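Local coordinates for protein probable glutamine synthetase (Pseudomonas aeruginosa, PDB 4HPP) that belongs to the glutamine synthetase family, joining an N-terminal beta-sheet domain to a catalytic domain, and binds magnesium and glutamic acid in a six-chain assembly, at residues Ala84-Leu89 with Val212-Gly217; Arg109-Ala114 with Ala345-Leu350; Gly123-Ala128 with Pro192-Ala197. All coordinates share one frame; numbering follows the deposited sequence.

Interaction 1: residues Ala84-Leu89 with Val212-Gly217; sequences AAAPAL and VARQMG
At the last turn of helix 196-216, Gln215 and Arg214 meet Ala86 and Pro87 of the loop that joins strands 66-78 and 89-97. The methyl of Ala86 lies over the flat amide of Gln215, its CB 3.7 Å from CD, with NE2 and OE1 of Gln215 hardly farther away. A small apolar residue suits this place because it can rest on the amide plane without competing for its O and N atoms. Gln215 has CG beside its own backbone N (chi1 -70°) and is extended beyond CG, which carries the amide out to the loop. There its two ends do different work: OE1 accepts from the backbone N of Asp83, while NE2 gives to Glu211 and to a water, 2.8 Å from NE2. That water donates to Pro87 O at 2.9 Å and so bridges loop and helix. The contact joins the N-terminal domain to the catalytic domain, beside a Schellman motif: Gly217, with phi 90°, ends the helix in a conformation that glycine adopts easily because it has no CB to press on the carbonyl before it. Arg214 reaches the loop with its guanidinium, which Pro87 CD and Ala86 CB meet obliquely, 4.2 Å and 4.3 Å from NH2; these are loose contacts of carbon with the guanidinium, whose charge is met by a salt bridge to Glu211. Pro87 O also accepts from Arg154 of a second subunit, which packs on Arg214 as well, and Pro87 itself rests on Gly157 of that subunit.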
loop_
_atom_site.group_PDB
_atom_site.type_symbol
_atom_site.label_atom_id
_atom_site.label_comp_id
_atom_site.label_asym_id
_atom_site.label_seq_id
_atom_site.Cartn_x
_atom_site.Cartn_y
_atom_site.Cartn_z
ATOM N N ALA A 84 17.950 4.336 -8.771
ATOM C CA ALA A 84 19.155 3.473 -8.969
ATOM C C ALA A 84 18.939 2.393 -10.039
ATOM O O ALA A 84 19.904 1.849 -10.593
ATOM C CB ALA A 84 19.631 2.879 -7.657
ATOM N N ALA A 85 17.664 2.186 -10.398
ATOM C CA ALA A 85 17.275 1.188 -11.383
ATOM C C ALA A 85 17.230 1.760 -12.816
ATOM O O ALA A 85 16.841 1.049 -13.755
ATOM C CB ALA A 85 15.949 0.547 -10.996
ATOM N N ALA A 86 17.599 3.037 -12.992
ATOM C CA ALA A 86 17.353 3.689 -14.289
ATOM C C ALA A 86 18.538 3.569 -15.233
ATOM O O ALA A 86 19.652 3.450 -14.828
ATOM C CB ALA A 86 16.923 5.137 -14.129
ATOM N N PRO A 87 18.280 3.581 -16.519
ATOM C CA PRO A 87 19.421 3.333 -17.371
ATOM C C PRO A 87 20.378 4.541 -17.309
ATOM O O PRO A 87 19.950 5.670 -17.054
ATOM C CB PRO A 87 18.787 3.216 -18.775
ATOM C CG PRO A 87 17.254 3.121 -18.551
ATOM C CD PRO A 87 17.013 3.839 -17.260
ATOM N N ALA A 88 21.679 4.315 -17.533
ATOM C CA ALA A 88 22.520 5.451 -17.760
ATOM C C ALA A 88 21.833 6.313 -18.861
ATOM O O ALA A 88 21.008 5.819 -19.618
ATOM C CB ALA A 88 23.909 5.013 -18.181
ATOM N N LEU A 89 22.176 7.588 -18.902
ATOM C CA LEU A 89 21.937 8.443 -20.010
ATOM C C LEU A 89 23.193 8.541 -20.808
ATOM O O LEU A 89 24.163 9.114 -20.354
ATOM C CB LEU A 89 21.587 9.814 -19.467
ATOM C CG LEU A 89 21.147 10.838 -20.539
ATOM C CD1 LEU A 89 19.879 10.448 -21.307
ATOM C CD2 LEU A 89 20.976 12.212 -19.900
ATOM N N VAL A 212 16.643 13.992 -14.782
ATOM C CA VAL A 212 16.648 13.894 -13.340
ATOM C C VAL A 212 15.182 13.986 -12.885
ATOM O O VAL A 212 14.686 13.077 -12.202
ATOM C CB VAL A 212 17.586 14.988 -12.759
ATOM C CG1 VAL A 212 17.545 15.029 -11.255
ATOM C CG2 VAL A 212 19.031 14.734 -13.189
ATOM N N ALA A 213 14.461 15.045 -13.318
ATOM C CA ALA A 213 13.041 15.153 -12.997
ATOM C C ALA A 213 12.292 13.845 -13.330
ATOM O O ALA A 213 11.560 13.272 -12.507
ATOM C CB ALA A 213 12.412 16.380 -13.700
ATOM N N ARG A 214 12.542 13.298 -14.515
ATOM C CA ARG A 214 11.855 12.045 -14.867
ATOM C C ARG A 214 12.146 10.995 -13.792
ATOM O O ARG A 214 11.222 10.320 -13.352
ATOM C CB ARG A 214 12.264 11.546 -16.248
ATOM C CG ARG A 214 11.464 10.344 -16.744
ATOM C CD ARG A 214 12.112 9.749 -18.002
ATOM N NE ARG A 214 13.408 9.136 -17.720
ATOM C CZ ARG A 214 13.581 7.893 -17.275
ATOM N NH1 ARG A 214 12.568 7.087 -17.007
ATOM N NH2 ARG A 214 14.789 7.450 -17.049
ATOM N N GLN A 215 13.412 10.909 -13.336
ATOM C CA GLN A 215 13.796 9.833 -12.435
ATOM C C GLN A 215 13.112 9.937 -11.072
ATOM O O GLN A 215 13.013 8.934 -10.356
ATOM C CB GLN A 215 15.309 9.697 -12.299
ATOM C CG GLN A 215 15.948 9.185 -13.553
ATOM C CD GLN A 215 17.359 8.725 -13.326
ATOM O OE1 GLN A 215 17.749 8.408 -12.190
ATOM N NE2 GLN A 215 18.151 8.719 -14.396
ATOM N N MET A 216 12.567 11.110 -10.761
ATOM C CA MET A 216 11.985 11.354 -9.416
ATOM C C MET A 216 10.475 11.447 -9.517
ATOM O O MET A 216 9.788 11.559 -8.501
ATOM C CB MET A 216 12.579 12.635 -8.801
ATOM C CG MET A 216 14.117 12.611 -8.662
ATOM S SD MET A 216 14.887 13.971 -7.788
ATOM C CE MET A 216 14.681 13.473 -6.091
ATOM N N GLY A 217 9.955 11.385 -10.750
ATOM C CA GLY A 217 8.511 11.339 -10.939
ATOM C C GLY A 217 8.075 12.787 -11.043
ATOM O O GLY A 217 6.904 13.068 -10.989
HETATM O O HOH W 1 20.550 7.304 -14.729
#

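Interaction 2: residues Arg109-Ala114 with Ala345-Leu350; sequences RSLLRA and AMAAVL
The helical segments around Leu112 and Ala347 run in the same general direction, with 31° between their N-to-C directions and their axes 8.8 Å from each other at closest approach. Leu112 and Ala347 are the residues whose CA atoms come nearest, 4.7 Å apart, and their CB atoms are 3.8 Å apart. Alanine suits a spot where backbones come so near, since its methyl is all that must fit; the same methyl also touches Leu111, CB of Ala347 lying 3.9 Å from Leu111 CG. These two helices, 108-121 and 342-358, belong to the catalytic domain, and the second packs through Met346 and Leu350 on strand 124-137 of its sheet. Leu112 reaches over Ala347 with CG anti to the backbone N (chi1 167°), and its two methyls divide the neighbours. CD1 rests 3.7 Å from the backbone N of Ala347 and also touches Met346 CG and Leu350 CD1. CD2, by contrast, lies 4.0 Å from the sulfur, SD, of Met346. The extended, unbranched Met346 crosses Leu112 at a slant and continues to Val126, Ala128 and Phe130. Ala199 of helix 196-216 also packs on Leu112.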
loop_
_atom_site.group_PDB
_atom_site.type_symbol
_atom_site.label_atom_id
_atom_site.label_comp_id
_atom_site.label_asym_id
_atom_site.label_seq_id
_atom_site.Cartn_x
_atom_site.Cartn_y
_atom_site.Cartn_z
ATOM N N ARG A 109 23.983 22.577 -35.747
ATOM C CA ARG A 109 25.360 22.367 -35.165
ATOM C C ARG A 109 26.507 22.756 -36.130
ATOM O O ARG A 109 27.362 23.582 -35.798
ATOM C CB ARG A 109 25.580 20.945 -34.613
ATOM C CG ARG A 109 26.440 21.010 -33.343
ATOM C CD ARG A 109 26.665 19.727 -32.583
ATOM N NE ARG A 109 27.877 19.103 -33.069
ATOM C CZ ARG A 109 28.923 18.833 -32.322
ATOM N NH1 ARG A 109 29.924 18.220 -32.871
ATOM N NH2 ARG A 109 28.949 19.146 -31.043
ATOM N N SER A 110 26.449 22.228 -37.353
ATOM C CA SER A 110 27.394 22.566 -38.435
ATOM C C SER A 110 27.505 24.076 -38.692
ATOM O O SER A 110 28.627 24.614 -38.644
ATOM C CB SER A 110 27.012 21.827 -39.739
ATOM O OG SER A 110 27.404 20.454 -39.702
ATOM N N LEU A 111 26.370 24.750 -38.970
ATOM C CA LEU A 111 26.342 26.218 -39.100
ATOM C C LEU A 111 27.078 26.873 -37.925
ATOM O O LEU A 111 27.971 27.700 -38.146
ATOM C CB LEU A 111 24.923 26.754 -39.139
ATOM C CG LEU A 111 24.760 28.229 -38.746
ATOM C CD1 LEU A 111 25.564 29.095 -39.700
ATOM C CD2 LEU A 111 23.301 28.661 -38.736
ATOM N N LEU A 112 26.752 26.503 -36.674
ATOM C CA LEU A 112 27.481 27.156 -35.581
ATOM C C LEU A 112 28.986 26.848 -35.632
ATOM O O LEU A 112 29.798 27.744 -35.404
ATOM C CB LEU A 112 26.891 26.917 -34.179
ATOM C CG LEU A 112 27.792 27.327 -32.977
ATOM C CD1 LEU A 112 28.046 28.833 -32.946
ATOM C CD2 LEU A 112 27.221 26.843 -31.663
ATOM N N ARG A 113 29.358 25.615 -35.966
ATOM C CA ARG A 113 30.771 25.290 -36.101
ATOM C C ARG A 113 31.513 26.038 -37.220
ATOM O O ARG A 113 32.737 26.145 -37.177
ATOM C CB ARG A 113 30.983 23.801 -36.292
ATOM C CG ARG A 113 32.473 23.489 -36.378
ATOM C CD ARG A 113 32.764 22.003 -36.412
ATOM N NE ARG A 113 32.404 21.392 -37.695
ATOM C CZ ARG A 113 31.227 20.824 -37.961
ATOM N NH1 ARG A 113 30.267 20.783 -37.029
ATOM N NH2 ARG A 113 31.008 20.302 -39.164
ATOM N N ALA A 114 30.788 26.503 -38.233
ATOM C CA ALA A 114 31.397 27.153 -39.389
ATOM C C ALA A 114 31.634 28.604 -39.025
ATOM O O ALA A 114 32.536 29.270 -39.558
ATOM C CB ALA A 114 30.485 27.059 -40.607
ATOM N N ALA A 345 20.668 29.505 -32.208
ATOM C CA ALA A 345 20.580 30.751 -31.490
ATOM C C ALA A 345 21.946 31.371 -31.314
ATOM O O ALA A 345 22.105 32.536 -31.664
ATOM C CB ALA A 345 19.883 30.552 -30.161
ATOM N N MET A 346 22.937 30.627 -30.790
ATOM C CA MET A 346 24.270 31.210 -30.549
ATOM C C MET A 346 24.908 31.633 -31.888
ATOM O O MET A 346 25.363 32.766 -32.012
ATOM C CB MET A 346 25.143 30.259 -29.753
ATOM C CG MET A 346 26.655 30.556 -29.708
ATOM S SD MET A 346 27.349 29.397 -28.531
ATOM C CE MET A 346 29.137 29.697 -28.668
ATOM N N ALA A 347 24.894 30.752 -32.893
ATOM C CA ALA A 347 25.296 31.093 -34.280
ATOM C C ALA A 347 24.709 32.401 -34.767
ATOM O O ALA A 347 25.428 33.241 -35.281
ATOM C CB ALA A 347 24.918 29.979 -35.269
ATOM N N ALA A 348 23.397 32.569 -34.626
ATOM C CA ALA A 348 22.731 33.805 -35.071
ATOM C C ALA A 348 23.285 35.079 -34.400
ATOM O O ALA A 348 23.475 36.126 -35.057
ATOM C CB ALA A 348 21.235 33.697 -34.868
ATOM N N VAL A 349 23.601 34.965 -33.115
ATOM C CA VAL A 349 24.053 36.116 -32.344
ATOM C C VAL A 349 25.487 36.456 -32.750
ATOM O O VAL A 349 25.817 37.627 -33.023
ATOM C CB VAL A 349 23.953 35.858 -30.806
ATOM C CG1 VAL A 349 24.703 36.923 -29.989
ATOM C CG2 VAL A 349 22.493 35.711 -30.379
ATOM N N LEU A 350 26.326 35.432 -32.823
ATOM C CA LEU A 350 27.741 35.648 -33.110
ATOM C C LEU A 350 27.863 36.210 -34.514
ATOM O O LEU A 350 28.821 36.939 -34.802
ATOM C CB LEU A 350 28.546 34.362 -32.971
ATOM C CG LEU A 350 29.179 33.837 -31.657
ATOM C CD1 LEU A 350 29.742 32.420 -31.886
ATOM C CD2 LEU A 350 30.300 34.737 -31.156
#

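Interaction 3: residues Gly123-Ala128 with Pro192-Ala197; sequences GLQVIA and PAQGVA
Ile127 stands opposite Gln194 in an antiparallel, non-hydrogen-bonded pair, and its side chain leaves the sheet on the same face as that of Gln194. From CB the chain forks. The CG2 branch, anti to the backbone N, meets the ring of Pro192, 3.7 Å from its CB; CG1 lies beside the backbone N (chi1 -61°), and CD1 beyond it comes to 4.3 Å from Gln194 CG, the aliphatic part of that side chain. A beta-branched residue thus touches two neighbours of the facing segment at once, while Ser240 and Gln242 of strand 235-243 also pack on it. The next pair, Ala128 with Ala193, is hydrogen-bonded both ways: Ala128 N to Ala193 O at 3.1 Å and nearly straight (174°), and Ala193 N to Ala128 O at 2.8 Å. Their methyls point to the other face, where small groups suit the approach of Ala198 from helix 196-216. At Gly195 phi is positive (63°), which glycine readily accepts, and Gly195 N gives a hydrogen bond to Val126 O, 2.6 Å long. The same oxygen receives a CA-H contact from Gln194, its CA 3.2 Å away. The three N-H...O bonds join main-chain atoms, so they set the register of strands 124-137 and 185-194 through the backbone, with side chains filling the two faces.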
loop_
_atom_site.group_PDB
_atom_site.type_symbol
_atom_site.label_atom_id
_atom_site.label_comp_id
_atom_site.label_asym_id
_atom_site.label_seq_id
_atom_site.Cartn_x
_atom_site.Cartn_y
_atom_site.Cartn_z
ATOM N N GLY A 123 41.177 35.379 -35.651
ATOM C CA GLY A 123 41.832 35.419 -34.320
ATOM C C GLY A 123 41.015 35.462 -33.020
ATOM O O GLY A 123 41.594 35.657 -31.950
ATOM N N LEU A 124 39.695 35.253 -33.108
ATOM C CA LEU A 124 38.784 35.242 -31.943
ATOM C C LEU A 124 38.273 33.824 -31.521
ATOM O O LEU A 124 37.758 33.062 -32.344
ATOM C CB LEU A 124 37.600 36.163 -32.230
ATOM C CG LEU A 124 37.928 37.460 -32.957
ATOM C CD1 LEU A 124 36.684 38.307 -33.134
ATOM C CD2 LEU A 124 38.950 38.217 -32.133
ATOM N N GLN A 125 38.459 33.479 -30.252
ATOM C CA GLN A 125 37.840 32.324 -29.621
ATOM C C GLN A 125 36.492 32.786 -29.088
ATOM O O GLN A 125 36.382 33.895 -28.577
ATOM C CB GLN A 125 38.652 31.860 -28.422
ATOM C CG GLN A 125 40.158 31.889 -28.616
ATOM C CD GLN A 125 40.754 30.597 -29.157
ATOM O OE1 GLN A 125 40.635 30.296 -30.351
ATOM N NE2 GLN A 125 41.433 29.835 -28.280
ATOM N N VAL A 126 35.469 31.940 -29.172
ATOM C CA VAL A 126 34.177 32.290 -28.571
ATOM C C VAL A 126 33.866 31.539 -27.301
ATOM O O VAL A 126 33.850 30.305 -27.276
ATOM C CB VAL A 126 33.031 32.197 -29.574
ATOM C CG1 VAL A 126 31.724 32.589 -28.892
ATOM C CG2 VAL A 126 33.336 33.149 -30.738
ATOM N N ILE A 127 33.623 32.295 -26.241
ATOM C CA ILE A 127 33.467 31.728 -24.924
ATOM C C ILE A 127 32.095 32.133 -24.498
ATOM O O ILE A 127 31.807 33.344 -24.440
ATOM C CB ILE A 127 34.446 32.371 -23.934
ATOM C CG1 ILE A 127 35.899 32.129 -24.355
ATOM C CG2 ILE A 127 34.177 31.841 -22.536
ATOM C CD1 ILE A 127 36.560 30.900 -23.748
ATOM N N ALA A 128 31.275 31.134 -24.170
ATOM C CA ALA A 128 29.884 31.372 -23.825
ATOM C C ALA A 128 29.346 30.416 -22.771
ATOM O O ALA A 128 29.834 29.283 -22.589
ATOM C CB ALA A 128 28.984 31.348 -25.067
ATOM N N PRO A 192 31.459 28.620 -18.266
ATOM C CA PRO A 192 31.457 28.828 -19.743
ATOM C C PRO A 192 32.202 27.724 -20.540
ATOM O O PRO A 192 33.030 27.018 -19.968
ATOM C CB PRO A 192 32.244 30.128 -19.883
ATOM C CG PRO A 192 32.497 30.656 -18.482
ATOM C CD PRO A 192 32.439 29.480 -17.574
ATOM N N ALA A 193 31.943 27.565 -21.835
ATOM C CA ALA A 193 32.706 26.592 -22.713
ATOM C C ALA A 193 33.077 27.295 -24.019
ATOM O O ALA A 193 32.476 28.302 -24.330
ATOM C CB ALA A 193 31.900 25.313 -23.041
ATOM N N GLN A 194 34.028 26.769 -24.797
ATOM C CA GLN A 194 34.431 27.485 -25.995
ATOM C C GLN A 194 33.699 26.991 -27.221
ATOM O O GLN A 194 33.552 25.833 -27.397
ATOM C CB GLN A 194 35.928 27.393 -26.186
ATOM C CG GLN A 194 36.475 28.374 -27.221
ATOM C CD GLN A 194 37.964 28.159 -27.502
ATOM O OE1 GLN A 194 38.563 28.816 -28.363
ATOM N NE2 GLN A 194 38.560 27.229 -26.784
ATOM N N GLY A 195 33.175 27.876 -28.040
ATOM C CA GLY A 195 32.584 27.443 -29.277
ATOM C C GLY A 195 31.368 26.539 -29.145
ATOM O O GLY A 195 30.381 26.879 -28.466
ATOM N N VAL A 196 31.451 25.394 -29.833
ATOM C CA VAL A 196 30.316 24.528 -30.125
ATOM C C VAL A 196 29.939 23.884 -28.807
ATOM O O VAL A 196 28.733 23.766 -28.452
ATOM C CB VAL A 196 30.668 23.453 -31.179
ATOM C CG1 VAL A 196 29.525 22.474 -31.381
ATOM C CG2 VAL A 196 31.007 24.078 -32.536
ATOM N N ALA A 197 30.979 23.523 -28.060
ATOM C CA ALA A 197 30.806 22.909 -26.755
ATOM C C ALA A 197 29.859 23.769 -25.888
ATOM O O ALA A 197 29.062 23.227 -25.125
ATOM C CB ALA A 197 32.160 22.640 -26.069
#

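Overall arrangement
Interactions 2 and 3 form one body, their centres 11 Å apart: Leu350 CD2 lies 3.4 Å from Val126 CG1, and Arg109 and Arg113 of helix 108-121 pack on Val196. Helix 108-121 leads into strand 124-137, and interaction 3 is nested inside the loop that interaction 2 closes. Interaction 1 stands apart, its centre about 32 Å from that of interaction 2 and 31 Å from that of interaction 3, yet it shares helix 196-216 with interaction 3, at the helix's other end. The strands paired in interaction 3 also bear Glu133 and Glu187, which with Glu180 hold the magnesium ion; Glu133 and Glu180 also line the glutamic acid pocket.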